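Local structure of Alpha/beta hydrolase fold protein (Chitinophaga pinensis, 4PW0) at residues E94-A98 against L99-Y103; A135-Q138 against G139-V142; Q193-A197 against Q198-A202. The protein probably works as a serine hydrolase of the alpha/beta hydrolase fold, although its natural substrate is not known. One frame throughout, in Å; residues are numbered along the deposited sequence. Where two conformers were deposited one is given.

Contact 1 (E94-A98 against L99-Y103); sequences EFITA and LGIRY
Leu99 lays its CD1 methyl against the far end of the Phe95 ring, 3.6 Å from Phe95 CZ, and this apolar touch joins the last turn of helix 85-98 to the residue that ends it. The methyl meets the ring at a slant. Phe95 carries its CG anti to the backbone N (chi1 161°), and Leu99 turns its CG back beside its own backbone N, which brings the leucine branch past Phe95 O and on to the ring. A second apolar pair joins Ile96 to Ile101: the Ile96 CG2 branch comes within 3.9 Å of Ile101 CB.

The backbone bonds run through the same residues. Leu99 N donates to Phe95 O at 3.2 Å, a last helical bond, and makes a weak second bond to Ile96 O. The chain then leaves the helix at Gly100 in a Schellman motif. Gly100 N turns back to Thr97 O at 2.9 Å, approaching from well above the carbonyl plane and not along a lone pair, while Ile101 N makes a weak bond of 3.3 Å to Ile96 O. The positive phi of Gly100 (87°) lets the chain turn out of the helix. Ile96 and Ile101 are the two residues joined by the outer bond, so their apolar touch is the hydrophobic contact that often accompanies the motif.

Among the polar groups, Thr97 OG1 turns back along the helix to Leu93 O. Ile101 O is buried here with no partner in the model. Beyond the two segments Phe95 stacks on Phe69 and meets Tyr26 and Tyr28, Ile96 packs on Ile40 and Phe42 of strand 39-42, and Ile101 rests on Pro38.

Contact 2 (A135-Q138 against G139-V142); sequences AAPQ and GVKV
Val140 turns both of its methyl branches back on the first residue of the turn and the one before it. CG1 lies 3.9 Å from Pro137 CD, the two side chains crossing at about a right angle, and CG2 lies 3.9 Å from Ala136 CB. The two branches also share one polar neighbour, since each comes to 3.5 Å from Pro137 O. This grip follows from the first torsion of the valine: with chi1 at -72°, CG1 sits beside the backbone N and CG2 falls between the N and the carbonyl carbon.

Pro137 to Val140 form a type II beta turn, in which Gly139 takes the positive phi (90°) of the third position. The turn is an open one, without a hydrogen bond from Val140 N to Pro137 O. Gln138, at the second position, swings outward, its chain extended beyond CG, and its OE1 accepts from Ser216 N.

The turn belongs to the loop between strand 127-133 and helix 146-154. Ala136 O accepts from both Gln117 NE2 of helix 111-122 and Trp210 NE1 of helix 197-212, and Gly139 shares a backbone bond with Trp210. Helix 240-248 covers the apolar side, with Asn241 against Ala136 and Val140 and Leu245 against Pro137.

Contact 3 (Q193-A197 against Q198-A202); sequences QDASA and QAIGA
Ser196 OG takes the backbone N-H of Ala199 at 3.3 Å, along a fairly straight bond of 161°. The same hydroxyl gives its own proton to Ala195 O, 2.7 Å away, in the carbonyl plane and on a lone pair. Its torsion explains the double use: at chi1 78° the OG sits between the backbone N and the carbonyl carbon, within reach of both partners.

The next amides find backbone oxygens. Ile200 N donates to Ser196 O and Gly201 N to Ala197 O, each at 3.0 Å and nearly along the C=O axis, so regular helical bonding starts immediately. Gln198 bends at chi2, and its OE1 accepts from Thr81 N. A water 2.6 Å from Gln198 OE1 probably donates to it, and the same water reaches Ser196 OG only through a long, weak bond.

Ala195 CB meets Ile200 CG1 at 4.0 Å; Ala199 CB also comes near Ala195 O. Ala195 also pairs through its backbone with Gly75.

Serine at the N-cap of helix 197-212, accepting from the third residue of the helix while the residue before the cap touches the fourth, is a classic helix start: an N-cap combined with a hydrophobic staple.

The three contacts follow one another along the chain without touching: nearest atoms are about 17 Å apart between contacts 1 and 2, 13 Å between 1 and 3, and 14 Å between 2 and 3. Contact 1 ends the helix before strand 104-109, which leads into the probable nucleophile elbow at Ser110. In contact 2 the side chain of Ala136 lies near the likely Ser110-His262-Asp234 triad without touching it, where the chain leaves the central sheet for the helices that follow. Contact 3 starts helix 197-212, which runs from there toward the loop of contact 2. The three are a helix end, a turn and a helix start at separate points of the alpha/beta hydrolase fold.

Contact 1 (E94-A98 against L99-Y103)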
ATOM      1  N   GLU A  94      -5.365  19.913 -24.074  1.00 22.51           N
ATOM      2  CA  GLU A  94      -5.175  21.230 -24.721  0.70 24.15           C
ATOM      3  C   GLU A  94      -4.679  22.238 -23.673  1.00 24.25           C
ATOM      4  O   GLU A  94      -3.809  23.062 -23.938  1.00 25.70           O
ATOM      5  CB  GLU A  94      -6.427  21.703 -25.493  0.70 27.76           C
ATOM      6  CG  GLU A  94      -7.587  22.280 -24.695  0.70 26.35           C
ATOM      7  CD  GLU A  94      -8.733  22.867 -25.513  0.70 27.05           C
ATOM      8  OE1 GLU A  94      -8.680  22.814 -26.769  0.70 31.51           O
ATOM      9  OE2 GLU A  94      -9.710  23.360 -24.889  0.70 23.53           O
ATOM     10  N   PHE A  95      -5.204  22.148 -22.458  1.00 21.89           N
ATOM     11  CA  PHE A  95      -4.793  23.002 -21.362  1.00 22.16           C
ATOM     12  C   PHE A  95      -3.349  22.776 -20.981  1.00 24.00           C
ATOM     13  O   PHE A  95      -2.579  23.733 -20.864  1.00 24.38           O
ATOM     14  CB  PHE A  95      -5.726  22.785 -20.146  1.00 20.86           C
ATOM     15  CG  PHE A  95      -5.159  23.257 -18.845  1.00 21.60           C
ATOM     16  CD1 PHE A  95      -4.976  24.602 -18.574  1.00 23.39           C
ATOM     17  CD2 PHE A  95      -4.776  22.330 -17.872  1.00 21.40           C
ATOM     18  CE1 PHE A  95      -4.416  25.005 -17.383  1.00 23.35           C
ATOM     19  CE2 PHE A  95      -4.217  22.736 -16.691  1.00 23.07           C
ATOM     20  CZ  PHE A  95      -4.014  24.081 -16.446  1.00 21.27           C
ATOM     21  N   ILE A  96      -2.968  21.522 -20.764  1.00 21.53           N
ATOM     22  CA  ILE A  96      -1.640  21.200 -20.267  1.00 23.56           C
ATOM     23  C   ILE A  96      -0.600  21.602 -21.328  1.00 27.38           C
ATOM     24  O   ILE A  96       0.440  22.187 -21.013  1.00 26.81           O
ATOM     25  CB  ILE A  96      -1.547  19.699 -19.974  1.00 21.96           C
ATOM     26  CG1 ILE A  96      -2.489  19.319 -18.817  1.00 22.11           C
ATOM     27  CG2 ILE A  96      -0.123  19.315 -19.667  1.00 26.31           C
ATOM     28  CD1 ILE A  96      -2.739  17.823 -18.734  1.00 22.47           C
ATOM     29  N   THR A  97      -0.928  21.297 -22.587  1.00 26.86           N
ATOM     30  CA  THR A  97      -0.009  21.646 -23.658  0.60 28.65           C
ATOM     31  C   THR A  97       0.097  23.174 -23.836  1.00 29.01           C
ATOM     32  O   THR A  97       1.212  23.663 -24.114  1.00 29.98           O
ATOM     33  CB  THR A  97      -0.341  20.911 -24.955  0.60 22.54           C
ATOM     34  OG1 THR A  97      -1.706  21.138 -25.306  0.60 29.29           O
ATOM     35  CG2 THR A  97      -0.085  19.443 -24.791  0.60 25.09           C
ATOM     36  N   ALA A  98      -0.983  23.922 -23.588  1.00 26.58           N
ATOM     37  CA  ALA A  98      -0.937  25.401 -23.631  1.00 27.16           C
ATOM     38  C   ALA A  98      -0.001  25.980 -22.582  1.00 29.21           C
ATOM     39  O   ALA A  98       0.580  27.049 -22.790  1.00 31.46           O
ATOM     40  CB  ALA A  98      -2.311  26.013 -23.521  1.00 28.86           C
ATOM     41  N   LEU A  99       0.154  25.283 -21.449  1.00 28.07           N
ATOM     42  CA  LEU A  99       1.123  25.699 -20.429  1.00 26.27           C
ATOM     43  C   LEU A  99       2.584  25.384 -20.804  1.00 27.38           C
ATOM     44  O   LEU A  99       3.517  25.753 -20.084  1.00 31.27           O
ATOM     45  CB  LEU A  99       0.816  25.043 -19.082  1.00 27.50           C
ATOM     46  CG  LEU A  99      -0.449  25.461 -18.354  1.00 28.95           C
ATOM     47  CD1 LEU A  99      -0.520  24.628 -17.081  1.00 30.89           C
ATOM     48  CD2 LEU A  99      -0.435  26.943 -18.030  1.00 31.71           C
ATOM     49  N   GLY A 100       2.778  24.639 -21.873  1.00 28.19           N
ATOM     50  CA  GLY A 100       4.118  24.251 -22.327  1.00 31.10           C
ATOM     51  C   GLY A 100       4.658  22.980 -21.667  1.00 31.33           C
ATOM     52  O   GLY A 100       5.868  22.698 -21.735  1.00 32.88           O
ATOM     53  N   ILE A 101       3.757  22.216 -21.021  1.00 27.02           N
ATOM     54  CA  ILE A 101       4.183  21.025 -20.293  1.00 25.70           C
ATOM     55  C   ILE A 101       4.007  19.828 -21.211  1.00 27.39           C
ATOM     56  O   ILE A 101       2.906  19.561 -21.675  1.00 28.99           O
ATOM     57  CB  ILE A 101       3.423  20.877 -18.964  1.00 27.18           C
ATOM     58  CG1 ILE A 101       3.654  22.110 -18.087  1.00 28.30           C
ATOM     59  CG2 ILE A 101       3.804  19.573 -18.277  1.00 30.19           C
ATOM     60  CD1 ILE A 101       2.721  22.232 -16.903  1.00 30.51           C
ATOM     61  N   ARG A 102       5.117  19.137 -21.495  1.00 29.57           N
ATOM     62  CA  ARG A 102       5.214  18.041 -22.463  0.60 33.05           C
ATOM     63  C   ARG A 102       5.332  16.660 -21.853  1.00 26.16           C
ATOM     64  O   ARG A 102       5.161  15.666 -22.541  1.00 26.92           O
ATOM     65  CB  ARG A 102       6.485  18.234 -23.338  0.60 36.91           C
ATOM     66  CG  ARG A 102       6.572  19.556 -24.095  0.60 39.75           C
ATOM     67  CD  ARG A 102       5.240  19.928 -24.748  0.60 42.02           C
ATOM     68  NE  ARG A 102       5.123  19.504 -26.151  0.60 51.91           N
ATOM     69  CZ  ARG A 102       4.144  18.748 -26.674  0.60 41.31           C
ATOM     70  NH1 ARG A 102       3.151  18.239 -25.919  0.60 52.88           N
ATOM     71  NH2 ARG A 102       4.171  18.464 -27.978  0.60 56.97           N
ATOM     72  N   TYR A 103       5.713  16.617 -20.575  1.00 25.00           N
ATOM     73  CA  TYR A 103       6.012  15.347 -19.898  1.00 23.48           C
ATOM     74  C   TYR A 103       5.735  15.584 -18.425  1.00 23.73           C
ATOM     75  O   TYR A 103       6.233  16.552 -17.819  1.00 23.95           O
ATOM     76  CB  TYR A 103       7.463  14.979 -20.111  1.00 23.80           C
ATOM     77  CG  TYR A 103       7.853  13.564 -19.695  1.00 24.71           C
ATOM     78  CD1 TYR A 103       7.179  12.449 -20.211  1.00 25.62           C
ATOM     79  CD2 TYR A 103       8.896  13.353 -18.795  1.00 27.82           C
ATOM     80  CE1 TYR A 103       7.552  11.162 -19.858  1.00 27.23           C
ATOM     81  CE2 TYR A 103       9.279  12.081 -18.443  1.00 27.53           C
ATOM     82  CZ  TYR A 103       8.611  11.001 -18.967  1.00 25.61           C
ATOM     83  OH  TYR A 103       9.038   9.753 -18.595  1.00 28.68           O
TER

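Contact 2 (A135-Q138 against G139-V142)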
ATOM      1  N   ALA A 135     -11.133   5.166  -7.771  1.00 13.70           N
ATOM      2  CA  ALA A 135     -11.689   5.022  -9.108  1.00 14.08           C
ATOM      3  C   ALA A 135     -11.843   3.558  -9.506  1.00 14.12           C
ATOM      4  O   ALA A 135     -11.965   2.687  -8.631  1.00 14.81           O
ATOM      5  CB  ALA A 135     -10.899   5.848 -10.113  1.00 15.13           C
ATOM      6  N   ALA A 136     -11.942   3.302 -10.819  1.00 14.76           N
ATOM      7  CA  ALA A 136     -12.354   1.981 -11.297  1.00 15.25           C
ATOM      8  C   ALA A 136     -12.076   1.962 -12.792  1.00 16.21           C
ATOM      9  O   ALA A 136     -12.044   3.017 -13.426  1.00 17.18           O
ATOM     10  CB  ALA A 136     -13.841   1.724 -11.034  1.00 16.43           C
ATOM     11  N   PRO A 137     -11.903   0.752 -13.340  1.00 16.16           N
ATOM     12  CA  PRO A 137     -11.775   0.675 -14.804  1.00 18.04           C
ATOM     13  C   PRO A 137     -13.109   0.924 -15.541  1.00 17.37           C
ATOM     14  O   PRO A 137     -14.182   0.852 -14.941  1.00 16.70           O
ATOM     15  CB  PRO A 137     -11.334  -0.741 -15.030  1.00 24.09           C
ATOM     16  CG  PRO A 137     -11.526  -1.482 -13.791  1.00 23.81           C
ATOM     17  CD  PRO A 137     -11.896  -0.575 -12.689  1.00 16.99           C
ATOM     18  N   GLN A 138     -13.000   1.152 -16.841  1.00 17.87           N
ATOM     19  CA  GLN A 138     -14.167   1.213 -17.694  1.00 17.53           C
ATOM     20  C   GLN A 138     -15.020  -0.050 -17.531  1.00 17.46           C
ATOM     21  O   GLN A 138     -14.509  -1.155 -17.405  1.00 19.16           O
ATOM     22  CB  GLN A 138     -13.783   1.287 -19.164  1.00 18.36           C
ATOM     23  CG  GLN A 138     -13.115   2.550 -19.621  1.00 19.37           C
ATOM     24  CD  GLN A 138     -12.793   2.530 -21.088  1.00 21.28           C
ATOM     25  OE1 GLN A 138     -12.310   1.524 -21.598  1.00 21.26           O
ATOM     26  NE2 GLN A 138     -12.999   3.632 -21.759  1.00 22.41           N
ATOM     27  N   GLY A 139     -16.331   0.139 -17.643  1.00 16.80           N
ATOM     28  CA  GLY A 139     -17.256  -0.971 -17.801  1.00 18.30           C
ATOM     29  C   GLY A 139     -17.819  -1.571 -16.541  1.00 18.12           C
ATOM     30  O   GLY A 139     -18.613  -2.506 -16.568  1.00 20.71           O
ATOM     31  N   VAL A 140     -17.444  -1.029 -15.387  1.00 17.35           N
ATOM     32  CA  VAL A 140     -17.842  -1.666 -14.142  1.00 18.19           C
ATOM     33  C   VAL A 140     -19.315  -1.473 -13.829  1.00 17.25           C
ATOM     34  O   VAL A 140     -19.868  -0.370 -13.952  1.00 18.06           O
ATOM     35  CB  VAL A 140     -16.987  -1.146 -12.968  1.00 17.56           C
ATOM     36  CG1 VAL A 140     -15.572  -1.708 -13.068  1.00 17.58           C
ATOM     37  CG2 VAL A 140     -16.987   0.387 -12.826  1.00 18.49           C
ATOM     38  N   LYS A 141     -19.956  -2.552 -13.381  1.00 17.35           N
ATOM     39  CA  LYS A 141     -21.384  -2.561 -13.134  0.60 18.38           C
ATOM     40  C   LYS A 141     -21.812  -1.616 -12.016  1.00 17.33           C
ATOM     41  O   LYS A 141     -22.927  -1.108 -12.012  1.00 18.93           O
ATOM     42  CB  LYS A 141     -21.843  -3.998 -12.835  0.60 21.21           C
ATOM     43  CG  LYS A 141     -21.479  -5.041 -13.881  0.60 31.88           C
ATOM     44  CD  LYS A 141     -21.955  -4.691 -15.286  0.60 37.21           C
ATOM     45  CE  LYS A 141     -21.869  -5.902 -16.200  0.60 36.70           C
ATOM     46  NZ  LYS A 141     -21.916  -5.454 -17.611  0.60 39.82           N
ATOM     47  N   VAL A 142     -20.941  -1.370 -11.044  1.00 16.44           N
ATOM     48  CA  VAL A 142     -21.330  -0.536  -9.906  1.00 17.45           C
ATOM     49  C   VAL A 142     -21.734   0.868 -10.380  1.00 16.67           C
ATOM     50  O   VAL A 142     -22.583   1.496  -9.766  1.00 16.90           O
ATOM     51  CB  VAL A 142     -20.205  -0.464  -8.835  1.00 17.50           C
ATOM     52  CG1 VAL A 142     -18.976   0.248  -9.366  1.00 16.94           C
ATOM     53  CG2 VAL A 142     -20.686   0.180  -7.537  1.00 18.48           C
TER

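Contact 3 (Q193-A197 against Q198-A202)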
ATOM      1  N   GLN A 193     -15.211  29.404  -7.820  1.00 23.85           N
ATOM      2  CA  GLN A 193     -16.647  29.252  -7.902  0.60 25.45           C
ATOM      3  C   GLN A 193     -17.016  27.781  -7.675  1.00 26.29           C
ATOM      4  O   GLN A 193     -16.190  26.916  -7.792  1.00 26.31           O
ATOM      5  CB  GLN A 193     -17.152  29.677  -9.275  0.60 28.29           C
ATOM      6  CG  GLN A 193     -17.065  31.162  -9.572  0.60 28.10           C
ATOM      7  CD  GLN A 193     -17.614  31.518 -10.953  0.60 33.42           C
ATOM      8  OE1 GLN A 193     -17.967  30.646 -11.770  0.60 38.32           O
ATOM      9  NE2 GLN A 193     -17.696  32.799 -11.216  0.60 35.61           N
ATOM     10  N   ASP A 194     -18.282  27.524  -7.388  1.00 29.36           N
ATOM     11  CA  ASP A 194     -18.781  26.148  -7.318  1.00 26.79           C
ATOM     12  C   ASP A 194     -18.829  25.570  -8.717  1.00 21.95           C
ATOM     13  O   ASP A 194     -18.687  26.294  -9.725  1.00 21.32           O
ATOM     14  CB  ASP A 194     -20.147  26.096  -6.662  1.00 31.60           C
ATOM     15  CG  ASP A 194     -20.124  26.550  -5.208  1.00 43.33           C
ATOM     16  OD1 ASP A 194     -19.218  26.111  -4.423  1.00 43.69           O
ATOM     17  OD2 ASP A 194     -21.052  27.332  -4.886  1.00 53.14           O
ATOM     18  N   ALA A 195     -19.047  24.257  -8.839  0.60 19.12           N
ATOM     19  CA  ALA A 195     -18.884  23.602 -10.149  0.60 16.86           C
ATOM     20  C   ALA A 195     -19.756  24.144 -11.283  0.60 16.21           C
ATOM     21  O   ALA A 195     -19.326  24.162 -12.418  0.60 18.03           O
ATOM     22  CB  ALA A 195     -19.124  22.115 -10.036  0.60 17.70           C
ATOM     23  N   SER A 196     -20.998  24.493 -10.949  0.60 15.58           N
ATOM     24  CA  SER A 196     -22.116  24.873 -11.899  0.60 17.12           C
ATOM     25  C   SER A 196     -23.012  23.683 -12.213  0.60 16.87           C
ATOM     26  O   SER A 196     -22.557  22.553 -12.383  0.60 16.57           O
ATOM     27  CB  SER A 196     -21.752  25.596 -13.263  1.00 19.75           C
ATOM     28  OG  SER A 196     -21.268  24.666 -14.224  1.00 20.54           O
ATOM     29  N   ALA A 197     -24.302  23.966 -12.350  1.00 16.68           N
ATOM     30  CA  ALA A 197     -25.269  22.928 -12.630  1.00 17.05           C
ATOM     31  C   ALA A 197     -24.929  22.215 -13.914  1.00 16.01           C
ATOM     32  O   ALA A 197     -24.992  20.971 -13.981  1.00 16.83           O
ATOM     33  CB  ALA A 197     -26.656  23.546 -12.709  1.00 19.81           C
ATOM     34  N   GLN A 198     -24.566  22.951 -14.960  1.00 17.42           N
ATOM     35  CA  GLN A 198     -24.258  22.307 -16.232  1.00 18.18           C
ATOM     36  C   GLN A 198     -23.098  21.314 -16.086  1.00 17.51           C
ATOM     37  O   GLN A 198     -23.131  20.201 -16.618  1.00 18.00           O
ATOM     38  CB  GLN A 198     -23.967  23.342 -17.314  1.00 19.56           C
ATOM     39  CG  GLN A 198     -23.854  22.749 -18.709  1.00 20.46           C
ATOM     40  CD  GLN A 198     -22.492  22.112 -19.016  1.00 19.67           C
ATOM     41  OE1 GLN A 198     -21.442  22.532 -18.572  1.00 20.49           O
ATOM     42  NE2 GLN A 198     -22.533  21.090 -19.874  1.00 21.77           N
ATOM     43  N   ALA A 199     -22.045  21.725 -15.377  1.00 15.94           N
ATOM     44  CA  ALA A 199     -20.907  20.840 -15.177  1.00 16.19           C
ATOM     45  C   ALA A 199     -21.297  19.587 -14.411  1.00 15.77           C
ATOM     46  O   ALA A 199     -20.842  18.487 -14.757  1.00 16.76           O
ATOM     47  CB  ALA A 199     -19.796  21.598 -14.454  1.00 16.92           C
ATOM     48  N   ILE A 200     -22.106  19.740 -13.384  1.00 15.12           N
ATOM     49  CA  ILE A 200     -22.513  18.597 -12.562  1.00 15.20           C
ATOM     50  C   ILE A 200     -23.289  17.597 -13.429  1.00 16.54           C
ATOM     51  O   ILE A 200     -23.024  16.403 -13.379  1.00 15.54           O
ATOM     52  CB  ILE A 200     -23.324  19.015 -11.321  1.00 16.06           C
ATOM     53  CG1 ILE A 200     -22.499  19.934 -10.414  1.00 18.23           C
ATOM     54  CG2 ILE A 200     -23.814  17.787 -10.557  1.00 15.98           C
ATOM     55  CD1 ILE A 200     -23.320  20.628  -9.365  1.00 22.85           C
ATOM     56  N   GLY A 201     -24.239  18.087 -14.251  1.00 16.24           N
ATOM     57  CA  GLY A 201     -25.005  17.165 -15.103  1.00 15.89           C
ATOM     58  C   GLY A 201     -24.140  16.456 -16.125  1.00 15.85           C
ATOM     59  O   GLY A 201     -24.307  15.242 -16.349  1.00 17.37           O
ATOM     60  N   ALA A 202     -23.173  17.167 -16.708  1.00 16.61           N
ATOM     61  CA  ALA A 202     -22.297  16.564 -17.683  1.00 17.06           C
ATOM     62  C   ALA A 202     -21.429  15.476 -17.025  1.00 15.83           C
ATOM     63  O   ALA A 202     -21.228  14.394 -17.587  1.00 17.15           O
ATOM     64  CB  ALA A 202     -21.419  17.626 -18.321  1.00 18.46           C
TER
HETATM   65  O   HOH W   1     -20.628  24.832 -17.615  1.00 31.85           O